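PDB 4UOP: lipoteichoic acid primase from Listeria monocytogenes, which belongs to the sulfatase-like family of metal-dependent enzymes and carries a magnesium ion in its extracellular catalytic domain. Local coordinates for residues 195-200 / 216-221; 151-156 / 174-179; 307-312 / 401-406; 387-392 / 412-417. One frame throughout, in Å; residues are numbered along the deposited sequence.

Contact 1 (195-200 / 216-221)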
# COMPACT_ATOMS: atom_id res chain seq x y z
N VAL B 195 -26.27 -1.39 -18.68
CA VAL B 195 -26.68 -2.77 -18.36
C VAL B 195 -26.82 -2.94 -16.84
O VAL B 195 -27.75 -3.61 -16.37
CB VAL B 195 -25.67 -3.79 -18.94
CG1 VAL B 195 -25.96 -5.20 -18.47
CG2 VAL B 195 -25.67 -3.73 -20.48
N LEU B 196 -25.92 -2.32 -16.08
CA LEU B 196 -25.99 -2.35 -14.61
C LEU B 196 -27.36 -1.89 -14.15
O LEU B 196 -28.07 -2.62 -13.44
CB LEU B 196 -24.89 -1.47 -13.99
CG LEU B 196 -25.00 -1.18 -12.49
CD1 LEU B 196 -24.74 -2.46 -11.70
CD2 LEU B 196 -24.02 -0.09 -12.10
N TYR B 197 -27.77 -0.71 -14.62
CA TYR B 197 -29.01 -0.13 -14.15
C TYR B 197 -30.25 -0.85 -14.70
O TYR B 197 -31.23 -1.05 -13.99
CB TYR B 197 -29.07 1.36 -14.48
CG TYR B 197 -27.97 2.18 -13.83
CD1 TYR B 197 -27.72 2.09 -12.46
CD2 TYR B 197 -27.18 3.04 -14.58
CE1 TYR B 197 -26.71 2.81 -11.87
CE2 TYR B 197 -26.18 3.79 -13.99
CZ TYR B 197 -25.93 3.67 -12.62
OH TYR B 197 -24.91 4.40 -12.04
N ASN B 198 -30.19 -1.23 -15.97
CA ASN B 198 -31.32 -1.92 -16.60
C ASN B 198 -31.60 -3.31 -16.04
O ASN B 198 -32.74 -3.72 -16.00
CB ASN B 198 -31.13 -1.99 -18.12
CG ASN B 198 -31.46 -0.69 -18.81
OD1 ASN B 198 -32.15 0.16 -18.25
ND2 ASN B 198 -30.98 -0.53 -20.03
N LYS B 199 -30.57 -4.04 -15.65
CA LYS B 199 -30.78 -5.36 -15.08
C LYS B 199 -31.03 -5.30 -13.57
O LYS B 199 -31.72 -6.16 -13.05
CB LYS B 199 -29.64 -6.29 -15.41
CG LYS B 199 -29.61 -6.63 -16.91
CD LYS B 199 -28.63 -7.74 -17.22
CE LYS B 199 -28.81 -8.25 -18.64
NZ LYS B 199 -30.00 -9.14 -18.77
N ALA B 200 -30.54 -4.28 -12.89
CA ALA B 200 -30.84 -4.14 -11.45
C ALA B 200 -32.28 -3.68 -11.21
O ALA B 200 -32.97 -4.17 -10.31
CB ALA B 200 -29.87 -3.17 -10.78
N ALA B 216 -30.17 -1.63 -1.79
CA ALA B 216 -29.40 -1.99 -2.98
C ALA B 216 -28.18 -1.08 -3.10
O ALA B 216 -28.31 0.15 -3.06
CB ALA B 216 -30.27 -1.87 -4.20
N GLN B 217 -26.99 -1.68 -3.20
CA GLN B 217 -25.74 -0.96 -3.45
C GLN B 217 -25.28 -1.27 -4.87
O GLN B 217 -25.07 -2.43 -5.19
CB GLN B 217 -24.66 -1.40 -2.47
CG GLN B 217 -23.31 -0.75 -2.70
CD GLN B 217 -23.12 0.56 -1.97
OE1 GLN B 217 -23.79 0.85 -0.96
NE2 GLN B 217 -22.15 1.35 -2.43
N LEU B 218 -25.15 -0.25 -5.71
CA LEU B 218 -24.72 -0.40 -7.08
C LEU B 218 -23.35 0.24 -7.24
O LEU B 218 -23.13 1.37 -6.78
CB LEU B 218 -25.72 0.24 -8.04
CG LEU B 218 -27.10 -0.41 -8.12
CD1 LEU B 218 -28.01 0.09 -7.01
CD2 LEU B 218 -27.77 -0.12 -9.45
N ILE B 219 -22.42 -0.48 -7.87
CA ILE B 219 -21.07 -0.01 -8.06
C ILE B 219 -20.89 0.17 -9.58
O ILE B 219 -20.90 -0.78 -10.26
CB ILE B 219 -20.03 -1.04 -7.56
CG1 ILE B 219 -20.41 -1.50 -6.15
CG2 ILE B 219 -18.65 -0.47 -7.52
CD1 ILE B 219 -20.29 -0.41 -5.17
N SER B 220 -20.74 1.40 -10.03
CA SER B 220 -20.57 1.70 -11.45
C SER B 220 -19.18 1.36 -11.93
O SER B 220 -18.33 1.10 -11.13
CB SER B 220 -20.90 3.15 -11.75
OG SER B 220 -19.82 3.95 -11.49
N VAL B 221 -18.97 1.27 -13.25
CA VAL B 221 -17.67 0.90 -13.73
C VAL B 221 -17.24 1.54 -15.04
O VAL B 221 -16.12 1.50 -15.34
CB VAL B 221 -17.50 -0.63 -13.78
CG1 VAL B 221 -18.10 -1.18 -15.02
CG2 VAL B 221 -16.05 -1.03 -13.69
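Leu-196, the first residue of helix 195-200 to meet strand 216-219, pushes its CD2 methyl in toward the end of the strand. With CG anti to the backbone N (chi1 169°), the branch leans across to the backbone at the C-terminal end of the strand, where CD2 lies 3.7 Å from the carbonyl O of Ile-219 and 3.9 Å from CA of Ser-220. That carbonyl already accepts from His-154 ND1, so a methyl group can sit beside it without depriving it of a partner. Tyr-197 follows one step round the helix and turns the edge of its ring to Leu-218. CD2 of Leu-218 lies near the ring plane, 3.7 Å from Tyr-197 CD1, while Phe-264 stacks on the ring. Ala-200, one turn on from Leu-196, faces Leu-218: its CB is 3.9 Å from Leu-218 CD2, and its small size lets the helix stay near the strand. The same methyl thus meets Tyr-197, Ala-200 and, at 4.2 Å, CG of Leu-196. The helix runs nearly antiparallel to the strand, at 158° with axes 9.8 Å apart, as a helix packed on the central sheet of an alpha/beta fold. No hydrogen bond crosses between the segments. Ser-220, bonded through OG to Glu-66 N, ties the strand end to a residue that binds magnesium, whereas the interface itself is apolar and relies on shape and burial.

Contact 2 (151-156 / 174-179); sequences ATFHTN and KFYDRK
Thr-152 bonds to the neighbouring strand in both directions: its O accepts from Tyr-176 N at 2.8 Å, and its own N gives a longer bond to Lys-174 O. The ladder continues with His-154 N to Tyr-176 O at 3.0 Å, the donor lying nearly on the line of the carbonyl. Past the strands, Arg-178 N reaches Asn-156 O at 3.1 Å, from above the carbonyl plane and with a bent N-H geometry. Asp-177 is the N-cap of the helix that starts there; its OD1 takes a weak bond from Lys-179 N and a salt bridge from Lys-179 NZ, and its OD2 accepts from Ala-158 N. Arg-178, extended from CG to NE, carries its guanidinium out to Asp-183 and the carbonyl of Phe-189. This is the parallel pairing of a beta-alpha-beta unit, in which helix 163-169 connects the two strands. Phe-153 and Tyr-176 project from one face of the sheet with similar torsions (chi1 -62° and -64°), and this likeness lays one ring over the face of the other, displaced toward its rim. The planes are only 4° from parallel but the rings are strongly offset, with Phe-153 CE2 3.4 Å from Tyr-176 CD1. Ala-151 CB, small enough to fit beside the tyrosine, touches its edge at CE1, 3.8 Å away. On the other face, Thr-152 CG2 packs against Phe-175 CB at 3.5 Å.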
# COMPACT_ATOMS: atom_id res chain seq x y z
N ALA B 151 -28.59 -6.25 -1.04
CA ALA B 151 -27.90 -6.77 -2.22
C ALA B 151 -26.92 -5.75 -2.74
O ALA B 151 -27.13 -4.54 -2.60
CB ALA B 151 -28.89 -7.15 -3.32
N THR B 152 -25.85 -6.24 -3.37
CA THR B 152 -24.95 -5.36 -4.09
C THR B 152 -24.81 -5.83 -5.53
O THR B 152 -24.89 -7.04 -5.80
CB THR B 152 -23.59 -5.26 -3.36
OG1 THR B 152 -22.74 -4.30 -3.99
CG2 THR B 152 -22.92 -6.62 -3.27
N PHE B 153 -24.61 -4.87 -6.44
CA PHE B 153 -24.62 -5.08 -7.89
C PHE B 153 -23.36 -4.48 -8.49
O PHE B 153 -23.06 -3.32 -8.27
CB PHE B 153 -25.81 -4.37 -8.53
CG PHE B 153 -27.17 -4.85 -8.07
CD1 PHE B 153 -27.71 -4.41 -6.86
CD2 PHE B 153 -27.92 -5.71 -8.84
CE1 PHE B 153 -28.97 -4.82 -6.45
CE2 PHE B 153 -29.17 -6.14 -8.42
CZ PHE B 153 -29.69 -5.70 -7.22
N HIS B 154 -22.65 -5.27 -9.30
CA HIS B 154 -21.48 -4.78 -10.02
C HIS B 154 -21.25 -5.71 -11.20
O HIS B 154 -21.39 -6.92 -11.03
CB HIS B 154 -20.27 -4.76 -9.11
CG HIS B 154 -19.02 -4.25 -9.76
ND1 HIS B 154 -18.89 -2.96 -10.23
CD2 HIS B 154 -17.83 -4.85 -10.00
CE1 HIS B 154 -17.68 -2.78 -10.72
NE2 HIS B 154 -17.02 -3.92 -10.61
N THR B 155 -20.93 -5.17 -12.38
CA THR B 155 -20.95 -5.98 -13.60
C THR B 155 -19.67 -6.78 -13.85
O THR B 155 -19.66 -7.62 -14.76
CB THR B 155 -21.28 -5.16 -14.87
OG1 THR B 155 -20.21 -4.24 -15.14
CG2 THR B 155 -22.60 -4.39 -14.71
N ASN B 156 -18.63 -6.57 -13.06
CA ASN B 156 -17.43 -7.40 -13.15
C ASN B 156 -17.50 -8.66 -12.26
O ASN B 156 -18.42 -8.82 -11.46
CB ASN B 156 -16.19 -6.58 -12.79
CG ASN B 156 -14.97 -6.96 -13.61
OD1 ASN B 156 -14.93 -8.01 -14.26
ND2 ASN B 156 -13.97 -6.09 -13.57
N LYS B 174 -27.29 -11.04 -0.83
CA LYS B 174 -26.90 -11.45 -2.19
C LYS B 174 -25.94 -10.46 -2.81
O LYS B 174 -25.95 -9.28 -2.47
CB LYS B 174 -28.12 -11.47 -3.12
CG LYS B 174 -29.13 -12.54 -2.82
CD LYS B 174 -30.21 -12.54 -3.88
CE LYS B 174 -31.29 -13.55 -3.54
NZ LYS B 174 -32.45 -13.39 -4.46
N PHE B 175 -25.13 -10.94 -3.75
CA PHE B 175 -24.42 -10.05 -4.65
C PHE B 175 -24.65 -10.53 -6.07
O PHE B 175 -24.72 -11.73 -6.34
CB PHE B 175 -22.93 -9.94 -4.32
CG PHE B 175 -22.18 -11.22 -4.41
CD1 PHE B 175 -21.64 -11.64 -5.62
CD2 PHE B 175 -21.99 -12.01 -3.29
CE1 PHE B 175 -20.95 -12.84 -5.71
CE2 PHE B 175 -21.29 -13.21 -3.37
CZ PHE B 175 -20.77 -13.61 -4.59
N TYR B 176 -24.82 -9.57 -6.96
CA TYR B 176 -25.03 -9.83 -8.38
C TYR B 176 -23.79 -9.38 -9.11
O TYR B 176 -23.43 -8.20 -9.05
CB TYR B 176 -26.23 -9.03 -8.87
CG TYR B 176 -27.56 -9.39 -8.25
CD1 TYR B 176 -27.92 -8.92 -7.00
CD2 TYR B 176 -28.47 -10.20 -8.94
CE1 TYR B 176 -29.15 -9.25 -6.44
CE2 TYR B 176 -29.70 -10.52 -8.40
CZ TYR B 176 -30.03 -10.05 -7.14
OH TYR B 176 -31.25 -10.36 -6.60
N ASP B 177 -23.12 -10.31 -9.79
CA ASP B 177 -21.85 -10.01 -10.43
C ASP B 177 -21.93 -10.31 -11.94
O ASP B 177 -23.02 -10.47 -12.49
CB ASP B 177 -20.70 -10.76 -9.73
CG ASP B 177 -20.57 -12.21 -10.16
OD1 ASP B 177 -21.56 -12.81 -10.61
OD2 ASP B 177 -19.44 -12.75 -10.04
N ARG B 178 -20.78 -10.39 -12.59
CA ARG B 178 -20.76 -10.59 -14.04
C ARG B 178 -21.68 -11.72 -14.53
O ARG B 178 -22.36 -11.56 -15.53
CB ARG B 178 -19.35 -10.83 -14.54
CG ARG B 178 -19.26 -10.69 -16.06
CD ARG B 178 -17.87 -11.00 -16.56
NE ARG B 178 -17.65 -10.37 -17.86
CZ ARG B 178 -16.83 -9.35 -18.09
NH1 ARG B 178 -16.11 -8.81 -17.10
NH2 ARG B 178 -16.72 -8.87 -19.32
N LYS B 179 -21.69 -12.85 -13.82
CA LYS B 179 -22.57 -14.00 -14.17
C LYS B 179 -24.02 -13.60 -14.37
O LYS B 179 -24.71 -14.13 -15.25
CB LYS B 179 -22.51 -15.08 -13.09
CG LYS B 179 -21.19 -15.81 -12.98
CD LYS B 179 -21.33 -17.12 -12.21
CE LYS B 179 -21.90 -16.92 -10.81
NZ LYS B 179 -21.15 -15.92 -10.00

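Contact 3 (307-312 / 401-406); sequences LKAEPA and TNYDGT
Tyr-403 and Lys-308 carry most of this contact, with Leu-307 packed on the tyrosine ring. The side chain of Tyr-403 lies alongside the leucine, both pointing the same way. Leu-307 CD1 stands over the middle of one face, 3.9 Å from the centroid and only 8° off the ring normal, a CH-pi contact, while CD2 lies nearer the root of the ring, 3.7 Å from Tyr-403 CD2. The fork of a leucine suits this place because its two methyls spread over a flat surface. Ala-309 CB is near the plane at the ring edge, and Ala-312 CB is 4.1 Å from Tyr-403 CE1. The tyrosine hydroxyl reaches past this apolar packing to the carbonyl of Thr-384.

Lys-308 joins the backbones: its N donates to Tyr-403 O at 2.8 Å, in a nearly straight bond of 168°. Its side chain, extended beyond CG, runs out over the turn, with CD 3.6 Å from Asp-404 O; a water lies between NZ and that carbonyl, though unusually near NZ. The turn is a type I beta turn from Asn-402 to Gly-405. The positive phi of Gly-405 suits glycine, and its CA approaches Lys-308 O at 3.4 Å. An Asx turn overlaps it, Asp-404 OD1 accepting from both N and OG1 of Thr-406; Asn-402 ND2 also donates to that hydroxyl.

The contact thus joins the loop before helix 312-315 to the turn linking strands 399-402 and 407-408 of the antiparallel sheet through a buried aromatic-aliphatic layer, a direct backbone bond, and a lysine side chain running out to solvent.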
# COMPACT_ATOMS: atom_id res chain seq x y z
N LEU B 307 -10.50 24.08 -2.95
CA LEU B 307 -9.67 24.15 -1.77
C LEU B 307 -8.23 24.38 -2.24
O LEU B 307 -7.68 23.60 -3.04
CB LEU B 307 -9.77 22.86 -0.97
CG LEU B 307 -11.17 22.30 -0.71
CD1 LEU B 307 -11.07 21.06 0.16
CD2 LEU B 307 -12.12 23.32 -0.10
N LYS B 308 -7.63 25.46 -1.77
CA LYS B 308 -6.27 25.79 -2.18
C LYS B 308 -5.28 25.08 -1.27
O LYS B 308 -4.43 25.70 -0.63
CB LYS B 308 -6.05 27.31 -2.18
CG LYS B 308 -6.88 28.02 -3.24
CD LYS B 308 -6.54 29.50 -3.31
CE LYS B 308 -7.63 30.29 -4.02
NZ LYS B 308 -7.31 31.75 -4.06
N ALA B 309 -5.40 23.75 -1.24
CA ALA B 309 -4.50 22.90 -0.52
C ALA B 309 -4.55 21.56 -1.23
O ALA B 309 -5.62 21.14 -1.66
CB ALA B 309 -4.96 22.75 0.93
N GLU B 310 -3.40 20.92 -1.39
CA GLU B 310 -3.37 19.59 -2.00
C GLU B 310 -2.79 18.59 -1.00
O GLU B 310 -1.91 18.93 -0.22
CB GLU B 310 -2.64 19.58 -3.35
CG GLU B 310 -3.35 20.35 -4.48
CD GLU B 310 -4.51 19.61 -5.21
OE1 GLU B 310 -5.16 18.65 -4.68
OE2 GLU B 310 -4.78 20.03 -6.37
N PRO B 311 -3.31 17.35 -1.01
CA PRO B 311 -4.26 16.83 -2.00
C PRO B 311 -5.74 17.04 -1.69
O PRO B 311 -6.59 16.40 -2.31
CB PRO B 311 -3.93 15.34 -2.00
CG PRO B 311 -3.61 15.07 -0.58
CD PRO B 311 -2.87 16.29 -0.09
N ALA B 312 -6.04 17.96 -0.76
CA ALA B 312 -7.40 18.20 -0.34
C ALA B 312 -8.34 18.45 -1.50
O ALA B 312 -9.42 17.85 -1.56
CB ALA B 312 -7.47 19.38 0.64
N THR B 401 -2.79 23.95 6.46
CA THR B 401 -3.06 24.87 5.37
C THR B 401 -4.55 25.11 5.30
O THR B 401 -5.32 24.17 5.12
CB THR B 401 -2.56 24.28 4.04
OG1 THR B 401 -1.16 23.97 4.15
CG2 THR B 401 -2.75 25.26 2.90
N ASN B 402 -4.94 26.37 5.49
CA ASN B 402 -6.32 26.78 5.30
C ASN B 402 -6.73 26.59 3.85
O ASN B 402 -5.91 26.66 2.96
CB ASN B 402 -6.50 28.25 5.67
CG ASN B 402 -6.31 28.53 7.14
OD1 ASN B 402 -6.84 27.82 7.98
ND2 ASN B 402 -5.53 29.55 7.46
N TYR B 403 -8.02 26.41 3.63
CA TYR B 403 -8.51 26.18 2.28
C TYR B 403 -8.48 27.40 1.37
O TYR B 403 -8.62 27.26 0.16
CB TYR B 403 -9.91 25.57 2.31
CG TYR B 403 -9.95 24.18 2.90
CD1 TYR B 403 -8.85 23.32 2.84
CD2 TYR B 403 -11.12 23.70 3.47
CE1 TYR B 403 -8.92 22.04 3.37
CE2 TYR B 403 -11.19 22.43 3.99
CZ TYR B 403 -10.10 21.60 3.95
OH TYR B 403 -10.21 20.33 4.48
N ASP B 404 -8.27 28.60 1.93
CA ASP B 404 -7.93 29.76 1.11
C ASP B 404 -6.45 29.84 0.72
O ASP B 404 -6.03 30.78 0.04
CB ASP B 404 -8.37 31.08 1.80
CG ASP B 404 -7.62 31.38 3.11
OD1 ASP B 404 -6.68 30.63 3.49
OD2 ASP B 404 -7.97 32.39 3.77
N GLY B 405 -5.65 28.85 1.13
CA GLY B 405 -4.24 28.77 0.77
C GLY B 405 -3.26 29.29 1.82
O GLY B 405 -2.05 29.06 1.71
N THR B 406 -3.77 29.99 2.82
CA THR B 406 -2.90 30.58 3.85
C THR B 406 -2.48 29.53 4.87
O THR B 406 -3.17 28.52 5.08
CB THR B 406 -3.58 31.75 4.57
OG1 THR B 406 -4.76 31.29 5.26
CG2 THR B 406 -3.96 32.84 3.58
O HOH W 1 -7.89 32.37 -1.69

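Contact 4 (387-392 / 412-417); sequences YMYQPD and SDVKKR
Helix 412-433 packs across a five-stranded antiparallel sheet, and here its first turns meet the middle strand, 387-390. The two axes are inclined at 62° and come within 9.9 Å. Tyr-387 and Tyr-389, two apart on the strand, both direct their side chains at the helix, as alternation in a strand requires, and Val-414 fits between them. Each methyl of the valine has its own tyrosine. CG1, anti to the backbone N, is turned to Tyr-389, 3.9 Å from CD1, and the two side chains meet at about a right angle. CG2 goes instead to the outer end of Tyr-387, 3.5 Å from OH and 3.9 Å from CZ. A branched side chain with no polar group suits this buried position, since it fills the space beside two rings while staying short enough for the helix to lie close.

The tyrosines also need partners for their hydroxyls. Tyr-389 OH bonds to the carbonyl of Phe-395, and that residue's ring meets the tyrosine ring as well. Tyr-387 OH is shared between Tyr-382 OH and the helix, and Tyr-382 OH in turn bonds to Val-414 O, so the hydroxyls connect sheet to helix backbone. Arginine suits the next turn because its long chain, extended from CG to NE, can reach back to the strand. The Arg-417 guanidinium plane is turned 68° from the ring of Tyr-387, and NH1 donates to Tyr-387 OH at 2.9 Å with a bent N-H...O angle of 133°.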
# COMPACT_ATOMS: atom_id res chain seq x y z
N TYR B 387 -9.51 23.64 6.97
CA TYR B 387 -8.07 23.44 6.74
C TYR B 387 -7.70 21.96 6.70
O TYR B 387 -8.47 21.11 7.13
CB TYR B 387 -7.25 24.16 7.80
CG TYR B 387 -7.24 23.48 9.16
CD1 TYR B 387 -8.20 23.78 10.11
CD2 TYR B 387 -6.28 22.54 9.48
CE1 TYR B 387 -8.21 23.15 11.34
CE2 TYR B 387 -6.28 21.90 10.71
CZ TYR B 387 -7.25 22.21 11.63
OH TYR B 387 -7.25 21.60 12.86
N MET B 388 -6.53 21.68 6.13
CA MET B 388 -5.93 20.35 6.17
C MET B 388 -4.64 20.39 6.96
O MET B 388 -3.93 21.39 6.96
CB MET B 388 -5.68 19.80 4.76
CG MET B 388 -4.61 20.45 3.90
SD MET B 388 -4.03 19.30 2.62
CE MET B 388 -2.95 18.24 3.54
N TYR B 389 -4.36 19.31 7.69
CA TYR B 389 -3.10 19.15 8.37
C TYR B 389 -2.37 17.92 7.85
O TYR B 389 -2.99 16.89 7.62
CB TYR B 389 -3.28 19.04 9.89
CG TYR B 389 -1.97 18.73 10.53
CD1 TYR B 389 -1.01 19.72 10.67
CD2 TYR B 389 -1.64 17.43 10.90
CE1 TYR B 389 0.23 19.44 11.22
CE2 TYR B 389 -0.40 17.14 11.45
CZ TYR B 389 0.53 18.15 11.61
OH TYR B 389 1.78 17.88 12.13
N GLN B 390 -1.06 18.05 7.68
CA GLN B 390 -0.21 16.92 7.31
C GLN B 390 1.09 16.98 8.12
O GLN B 390 1.78 17.99 8.10
CB GLN B 390 0.10 17.00 5.81
CG GLN B 390 0.83 15.79 5.25
CD GLN B 390 1.15 15.94 3.77
OE1 GLN B 390 2.20 15.47 3.30
NE2 GLN B 390 0.27 16.59 3.03
N PRO B 391 1.41 15.90 8.85
CA PRO B 391 2.68 15.90 9.57
C PRO B 391 3.85 15.64 8.65
O PRO B 391 3.66 15.29 7.47
CB PRO B 391 2.51 14.75 10.56
CG PRO B 391 1.61 13.80 9.85
CD PRO B 391 0.65 14.66 9.06
N ASP B 392 5.05 15.83 9.18
CA ASP B 392 6.28 15.48 8.47
C ASP B 392 7.07 14.51 9.38
O ASP B 392 6.58 13.42 9.67
CB ASP B 392 7.06 16.74 8.08
CG ASP B 392 8.09 16.48 7.00
OD1 ASP B 392 8.36 15.30 6.69
OD2 ASP B 392 8.63 17.46 6.45
N SER B 412 -3.28 24.26 19.62
CA SER B 412 -3.69 23.13 20.45
C SER B 412 -4.77 22.26 19.81
O SER B 412 -4.70 21.04 19.88
CB SER B 412 -4.18 23.64 21.82
OG SER B 412 -4.79 22.60 22.56
N ASP B 413 -5.77 22.89 19.21
CA ASP B 413 -6.82 22.16 18.50
C ASP B 413 -6.29 21.40 17.29
O ASP B 413 -6.77 20.32 16.98
CB ASP B 413 -7.96 23.10 18.08
CG ASP B 413 -9.00 23.32 19.20
OD1 ASP B 413 -8.88 22.70 20.28
OD2 ASP B 413 -9.94 24.11 18.99
N VAL B 414 -5.29 21.95 16.61
CA VAL B 414 -4.67 21.27 15.46
C VAL B 414 -3.96 20.02 15.97
O VAL B 414 -4.00 18.96 15.34
CB VAL B 414 -3.71 22.19 14.69
CG1 VAL B 414 -3.01 21.44 13.56
CG2 VAL B 414 -4.46 23.39 14.13
N LYS B 415 -3.31 20.16 17.12
CA LYS B 415 -2.60 19.05 17.75
C LYS B 415 -3.56 17.97 18.24
O LYS B 415 -3.29 16.78 18.08
CB LYS B 415 -1.77 19.60 18.93
CG LYS B 415 -1.02 18.56 19.74
CD LYS B 415 -0.13 17.67 18.89
CE LYS B 415 1.08 17.17 19.67
NZ LYS B 415 0.70 16.52 20.95
N LYS B 416 -4.67 18.37 18.84
CA LYS B 416 -5.65 17.41 19.33
C LYS B 416 -6.22 16.53 18.20
O LYS B 416 -6.38 15.33 18.39
CB LYS B 416 -6.78 18.11 20.08
CG LYS B 416 -6.41 18.43 21.51
CD LYS B 416 -7.39 19.40 22.15
CE LYS B 416 -6.86 19.89 23.50
NZ LYS B 416 -7.81 20.85 24.12
N ARG B 417 -6.50 17.13 17.05
CA ARG B 417 -7.02 16.36 15.92
C ARG B 417 -5.98 15.44 15.31
O ARG B 417 -6.32 14.37 14.84
CB ARG B 417 -7.61 17.28 14.85
CG ARG B 417 -8.93 17.91 15.26
CD ARG B 417 -9.58 18.64 14.10
NE ARG B 417 -10.71 19.44 14.56
CZ ARG B 417 -10.68 20.76 14.80
NH1 ARG B 417 -9.57 21.48 14.62
NH2 ARG B 417 -11.79 21.36 15.22

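How the contacts relate
Contacts 1 and 2 adjoin in the main mixed sheet, where strands 149-153 and 214-219 are neighbours joined by backbone bonds between Gln-217 and both Ala-151 and Phe-153; Ala-200 also packs on Phe-153. Contact 1 is wholly buried and apolar, whereas contact 2 is partly exposed and depends on strand pairing. Contacts 3 and 4 lie on the opposite side of the chain's centre and share the smaller antiparallel sheet, through adjacent strands 387-390 and 399-402. Contact 4 is buried helix-on-sheet packing like contact 1, but includes an arginine-tyrosine bond; contact 3 is a loop-to-turn contact reaching the surface. Centres of contacts 1 and 4 are about 39 Å apart.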